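Local coordinates for protein importin subunit beta-1 (Saccharomyces cerevisiae, PDB 5OWU) that carries proteins into the nucleus together with importin alpha, the adaptor that binds the classical nuclear localization signal of the cargo, at residues Lys213-Met216 / Glu217-Gly220; Lys428-Thr431 / Ala432-Ile435; Leu629-Gly632 / Phe633-Tyr636. All coordinates share one frame; numbering follows the deposited sequence.

Three local contacts lie along one chain of HEAT repeats, and each is made within a single continuous run of residues. They follow in series, and none nests in or crosses another. Interaction 1 (213-220) comes first. It closes the turn between the short helix 213-216 and helix 219-233, where HEAT 6 begins. Interaction 2 (428-435) closes no loop, because it is one stretch of helix 425-442 in HEAT 10. Interaction 3 (629-636) closes the turn from helix 615-629 to helix 637-649, between HEAT 14 and HEAT 15. The centres of interactions 1 and 3 are about 69 Å apart, on opposite sides of the chain's centre.

Interaction 1 (Lys213-Met216 / Glu217-Gly220); sequences KNNM and EREG
R218 folds back along the short helix 213-216 and lays its side chain beside N214 and N215. Two backbone hydrogen bonds hold the turn. E217 N donates to K213 O at 2.9 Å, nearly along the C=O axis, with an N-H...O angle of 148°. R218 N donates to N215 O at 3.0 Å and arrives above that carbonyl's plane. The first bond spans four residues and the second three, so the turn tightens as the helix ends.

The packing is mostly side chain on backbone. E217 CG rests 3.3 Å from K213 O. R218 CB lies 3.4 Å from N215 O. The R218 chain has CG anti to its own carbonyl carbon (chi1 -63°) and runs extended to NE. This carries it past N214 O, which lies 3.4 Å from NE, but the angle is too poor for a hydrogen bond. One face of the guanidinium covers the N214 carbonyl group off-centre.

The polar ends find partners beyond the turn. N215 ND2 and R218 NH1 are 3.6 Å apart, with amide and guanidinium planes 63° apart. They share the carboxylate of E221: ND2 bonds its OE1, and NH1 forms a salt bridge to its OE2. Both donors also bond N178 OD1, while N215 OD1 is bonded to S177.

R218 is the N-cap residue of helix 219-233. Its charge is probably offset by E221, in the first turn of that helix. N215 is gripped at both ends of its amide. Two neighbouring donors are thus satisfied by the same pair of acceptors, E221 and N178.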
# COMPACT_ATOMS: atom_id res chain seq x y z
N LYS A 213 17.89 19.36 0.83
CA LYS A 213 18.34 19.21 2.21
C LYS A 213 19.41 20.24 2.56
O LYS A 213 19.32 20.93 3.59
CB LYS A 213 18.89 17.80 2.44
CG LYS A 213 17.94 16.67 2.10
CD LYS A 213 17.65 15.77 3.29
CE LYS A 213 17.24 14.37 2.84
NZ LYS A 213 16.12 14.39 1.87
N ASN A 214 20.43 20.37 1.71
CA ASN A 214 21.51 21.30 1.99
C ASN A 214 21.00 22.73 2.12
O ASN A 214 21.51 23.50 2.94
CB ASN A 214 22.59 21.20 0.91
CG ASN A 214 23.28 19.85 0.91
OD1 ASN A 214 23.30 19.15 1.93
ND2 ASN A 214 23.85 19.47 -0.22
N ASN A 215 19.98 23.09 1.33
CA ASN A 215 19.40 24.42 1.45
C ASN A 215 18.59 24.56 2.74
O ASN A 215 18.66 25.60 3.41
CB ASN A 215 18.51 24.72 0.24
CG ASN A 215 19.25 24.54 -1.07
OD1 ASN A 215 19.29 23.45 -1.64
ND2 ASN A 215 19.82 25.63 -1.57
N MET A 216 17.82 23.53 3.10
CA MET A 216 17.00 23.59 4.31
C MET A 216 17.86 23.64 5.57
O MET A 216 17.42 24.18 6.59
CB MET A 216 16.05 22.39 4.35
CG MET A 216 14.95 22.42 3.29
SD MET A 216 13.73 23.72 3.59
CE MET A 216 14.40 25.09 2.65
N GLU A 217 19.07 23.10 5.53
CA GLU A 217 19.96 23.20 6.67
C GLU A 217 20.56 24.59 6.83
O GLU A 217 21.26 24.83 7.82
CB GLU A 217 21.07 22.16 6.55
CG GLU A 217 20.56 20.72 6.61
CD GLU A 217 21.64 19.70 6.33
OE1 GLU A 217 22.73 20.08 5.86
OE2 GLU A 217 21.39 18.50 6.60
N ARG A 218 20.31 25.52 5.90
CA ARG A 218 20.76 26.90 6.02
C ARG A 218 19.59 27.74 6.51
O ARG A 218 18.57 27.85 5.83
CB ARG A 218 21.28 27.43 4.68
CG ARG A 218 22.48 26.69 4.15
CD ARG A 218 22.74 27.02 2.69
NE ARG A 218 23.58 26.01 2.07
CZ ARG A 218 23.67 25.81 0.75
NH1 ARG A 218 22.97 26.54 -0.09
NH2 ARG A 218 24.47 24.86 0.29
N GLU A 219 19.76 28.34 7.69
CA GLU A 219 18.64 29.02 8.34
C GLU A 219 18.05 30.11 7.45
O GLU A 219 16.83 30.24 7.36
CB GLU A 219 19.09 29.61 9.68
CG GLU A 219 17.93 30.06 10.57
CD GLU A 219 18.38 30.93 11.74
OE1 GLU A 219 19.58 30.93 12.08
OE2 GLU A 219 17.51 31.63 12.31
N GLY A 220 18.89 30.91 6.80
CA GLY A 220 18.38 32.02 6.02
C GLY A 220 17.57 31.56 4.81
O GLY A 220 16.50 32.10 4.53

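Interaction 2 (Lys428-Thr431 / Ala432-Ile435); sequences KETT and AWCI
T430 and W433 stand side by side on one flank of helix 425-442, with T430 CG2 4.1 Å from W433 CE3. The backbone is the tight part of this contact. Four successive i to i+4 hydrogen bonds run from A432, W433, C434 and I435 back to K428, E429, T430 and T431. The shortest is C434 N to T430 O at 2.8 Å. T430 O also lies in the plane of the W433 ring, at its edge, 3.7 Å from CE3. W433 has CG turned away from its backbone N (chi1 171°), which sends the indole outward from the helix beside the T430 side chain, pointing the same way.

The buried flank is closely filled too. I435 CG1 lies 3.3 Å from T431 O. I435 CD1 is 4.2 Å from T431 CG2. T431 OG1 is hydrogen-bonded to V427 O, one turn back.

K428 and E429 are looser. Both are partly exposed, and their side chains keep well clear of 432-435. The amine of K428 reaches instead to D465 in a salt bridge.

Helices surround this stretch on several sides. T431, C434 and I435 pack on I416 of helix 402-418. T430 bonds E387 of helix 383-395, and W433 touches M391 and S395 there. On helix 467-484, N472 and T476 bond the backbone oxygens of E429 and A432, and W475 meets the W433 ring with its plane almost parallel.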
# COMPACT_ATOMS: atom_id res chain seq x y z
N LYS A 428 -28.04 6.36 11.84
CA LYS A 428 -27.99 4.94 12.16
C LYS A 428 -26.75 4.28 11.57
O LYS A 428 -26.15 3.40 12.19
CB LYS A 428 -29.25 4.24 11.65
CG LYS A 428 -30.51 4.59 12.41
CD LYS A 428 -31.68 3.72 11.98
CE LYS A 428 -32.13 4.03 10.58
NZ LYS A 428 -33.33 3.23 10.23
N GLU A 429 -26.37 4.69 10.36
CA GLU A 429 -25.18 4.13 9.74
C GLU A 429 -23.95 4.40 10.60
O GLU A 429 -23.16 3.48 10.92
CB GLU A 429 -25.01 4.74 8.34
CG GLU A 429 -23.72 4.38 7.64
CD GLU A 429 -23.68 4.89 6.20
OE1 GLU A 429 -24.12 6.03 5.97
OE2 GLU A 429 -23.23 4.13 5.32
N THR A 430 -23.78 5.66 11.01
CA THR A 430 -22.60 6.00 11.80
C THR A 430 -22.69 5.43 13.20
O THR A 430 -21.67 5.06 13.78
CB THR A 430 -22.43 7.52 11.82
OG1 THR A 430 -22.29 7.97 10.47
CG2 THR A 430 -21.20 7.92 12.65
N THR A 431 -23.90 5.32 13.76
CA THR A 431 -24.06 4.70 15.08
C THR A 431 -23.65 3.23 15.05
O THR A 431 -22.98 2.75 15.98
CB THR A 431 -25.52 4.84 15.54
OG1 THR A 431 -25.83 6.23 15.68
CG2 THR A 431 -25.76 4.12 16.88
N ALA A 432 -24.05 2.50 14.01
CA ALA A 432 -23.60 1.11 13.88
C ALA A 432 -22.08 1.05 13.81
O ALA A 432 -21.44 0.22 14.48
CB ALA A 432 -24.22 0.47 12.63
N TRP A 433 -21.48 1.92 12.99
CA TRP A 433 -20.02 2.01 12.96
C TRP A 433 -19.45 2.29 14.35
O TRP A 433 -18.47 1.66 14.77
CB TRP A 433 -19.59 3.09 11.97
CG TRP A 433 -18.13 3.43 11.99
CD1 TRP A 433 -17.13 2.77 11.34
CD2 TRP A 433 -17.51 4.51 12.70
NE1 TRP A 433 -15.92 3.37 11.59
CE2 TRP A 433 -16.12 4.45 12.42
CE3 TRP A 433 -17.98 5.52 13.54
CZ2 TRP A 433 -15.21 5.36 12.94
CZ3 TRP A 433 -17.07 6.43 14.06
CH2 TRP A 433 -15.71 6.34 13.76
N CYS A 434 -20.05 3.23 15.07
CA CYS A 434 -19.54 3.59 16.39
C CYS A 434 -19.57 2.41 17.34
O CYS A 434 -18.64 2.21 18.14
CB CYS A 434 -20.37 4.75 16.95
SG CYS A 434 -19.81 5.35 18.53
N ILE A 435 -20.62 1.60 17.26
CA ILE A 435 -20.69 0.40 18.09
C ILE A 435 -19.57 -0.55 17.71
O ILE A 435 -18.95 -1.17 18.58
CB ILE A 435 -22.08 -0.26 17.97
CG1 ILE A 435 -23.14 0.70 18.54
CG2 ILE A 435 -22.13 -1.58 18.71
CD1 ILE A 435 -24.56 0.29 18.27

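Interaction 3 (Leu629-Gly632 / Phe633-Tyr636); sequences LGKG and FEKY
L629 and Y636 cross at about a right angle, with L629 CD1 3.8 Å from Y636 CE2 at the edge of the phenol ring. The L629 branch gets there by lying on the side of its backbone N (chi1 -67°), with the chain beyond extended. The same CD1 lies near the plane of the F633 ring, at its edge. L629 CB also meets F633 CB at 4.2 Å. F633 turns its ring away from its backbone N (chi1 -169°), and its side chain touches I622 and A626 of helix 615-629 and M599 of helix 595-607. Y636 CD2 sits 3.7 Å above the plane of the F633 ring, towards its rim. K635 CG lies 3.5 Å above the plane of the Y636 ring, over its centre. Beyond the rings, Y636 OH is hydrogen-bonded to D596, and K635 NZ forms a salt bridge with it.

K631 and E634 run alongside each other. E634 OE2 comes 3.6 Å from K631 CG, so the carboxylate touches the lysine stem and not its amine. The K631 chain is extended, and its amine forms a salt bridge with E672.

Backbone bonds carry the turn: F633 N donates to G630 O at 2.9 Å, and E634 N to K631 O at 3.1 Å. G630 leaves the helix with positive phi (60°), a conformation favourable to glycine. This is a glycine-terminated helix followed by a short 3-10 turn, here linking HEAT 14 to HEAT 15 in the alpha-solenoid.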
# COMPACT_ATOMS: atom_id res chain seq x y z
N LEU A 629 -10.01 -33.99 2.98
CA LEU A 629 -10.20 -35.40 2.68
C LEU A 629 -8.90 -36.19 2.71
O LEU A 629 -8.94 -37.41 2.88
CB LEU A 629 -10.84 -35.58 1.30
CG LEU A 629 -12.28 -35.09 1.13
CD1 LEU A 629 -12.76 -35.42 -0.27
CD2 LEU A 629 -13.20 -35.71 2.17
N GLY A 630 -7.76 -35.54 2.53
CA GLY A 630 -6.51 -36.28 2.46
C GLY A 630 -6.54 -37.27 1.32
O GLY A 630 -6.91 -36.93 0.19
N LYS A 631 -6.16 -38.52 1.60
CA LYS A 631 -6.14 -39.55 0.57
C LYS A 631 -7.51 -39.76 -0.04
O LYS A 631 -7.60 -40.23 -1.18
CB LYS A 631 -5.62 -40.86 1.15
CG LYS A 631 -4.12 -40.88 1.40
CD LYS A 631 -3.72 -42.01 2.34
CE LYS A 631 -2.22 -42.02 2.60
NZ LYS A 631 -1.86 -43.00 3.66
N GLY A 632 -8.58 -39.42 0.68
CA GLY A 632 -9.92 -39.51 0.13
C GLY A 632 -10.16 -38.63 -1.07
O GLY A 632 -11.19 -38.80 -1.74
N PHE A 633 -9.26 -37.70 -1.36
CA PHE A 633 -9.41 -36.84 -2.53
C PHE A 633 -8.91 -37.50 -3.81
O PHE A 633 -9.22 -37.02 -4.90
CB PHE A 633 -8.66 -35.52 -2.31
CG PHE A 633 -8.98 -34.48 -3.34
CD1 PHE A 633 -10.10 -33.68 -3.21
CD2 PHE A 633 -8.17 -34.30 -4.45
CE1 PHE A 633 -10.40 -32.73 -4.16
CE2 PHE A 633 -8.46 -33.35 -5.40
CZ PHE A 633 -9.58 -32.56 -5.25
N GLU A 634 -8.15 -38.59 -3.70
CA GLU A 634 -7.51 -39.15 -4.88
C GLU A 634 -8.51 -39.50 -5.97
O GLU A 634 -8.21 -39.36 -7.15
CB GLU A 634 -6.67 -40.37 -4.48
CG GLU A 634 -5.38 -39.98 -3.81
CD GLU A 634 -4.71 -41.13 -3.09
OE1 GLU A 634 -4.96 -42.30 -3.46
OE2 GLU A 634 -3.94 -40.87 -2.15
N LYS A 635 -9.72 -39.93 -5.59
CA LYS A 635 -10.71 -40.34 -6.59
C LYS A 635 -11.07 -39.22 -7.56
O LYS A 635 -11.51 -39.51 -8.68
CB LYS A 635 -11.98 -40.83 -5.89
CG LYS A 635 -12.67 -39.79 -5.00
CD LYS A 635 -13.84 -40.39 -4.21
CE LYS A 635 -14.99 -40.84 -5.11
NZ LYS A 635 -16.11 -41.43 -4.32
N TYR A 636 -10.89 -37.96 -7.17
CA TYR A 636 -11.21 -36.84 -8.05
C TYR A 636 -10.02 -36.38 -8.88
O TYR A 636 -10.18 -35.52 -9.75
CB TYR A 636 -11.72 -35.65 -7.23
CG TYR A 636 -12.77 -36.02 -6.20
CD1 TYR A 636 -14.07 -36.32 -6.59
CD2 TYR A 636 -12.46 -36.07 -4.85
CE1 TYR A 636 -15.04 -36.66 -5.65
CE2 TYR A 636 -13.42 -36.41 -3.91
CZ TYR A 636 -14.71 -36.70 -4.32
OH TYR A 636 -15.68 -37.03 -3.39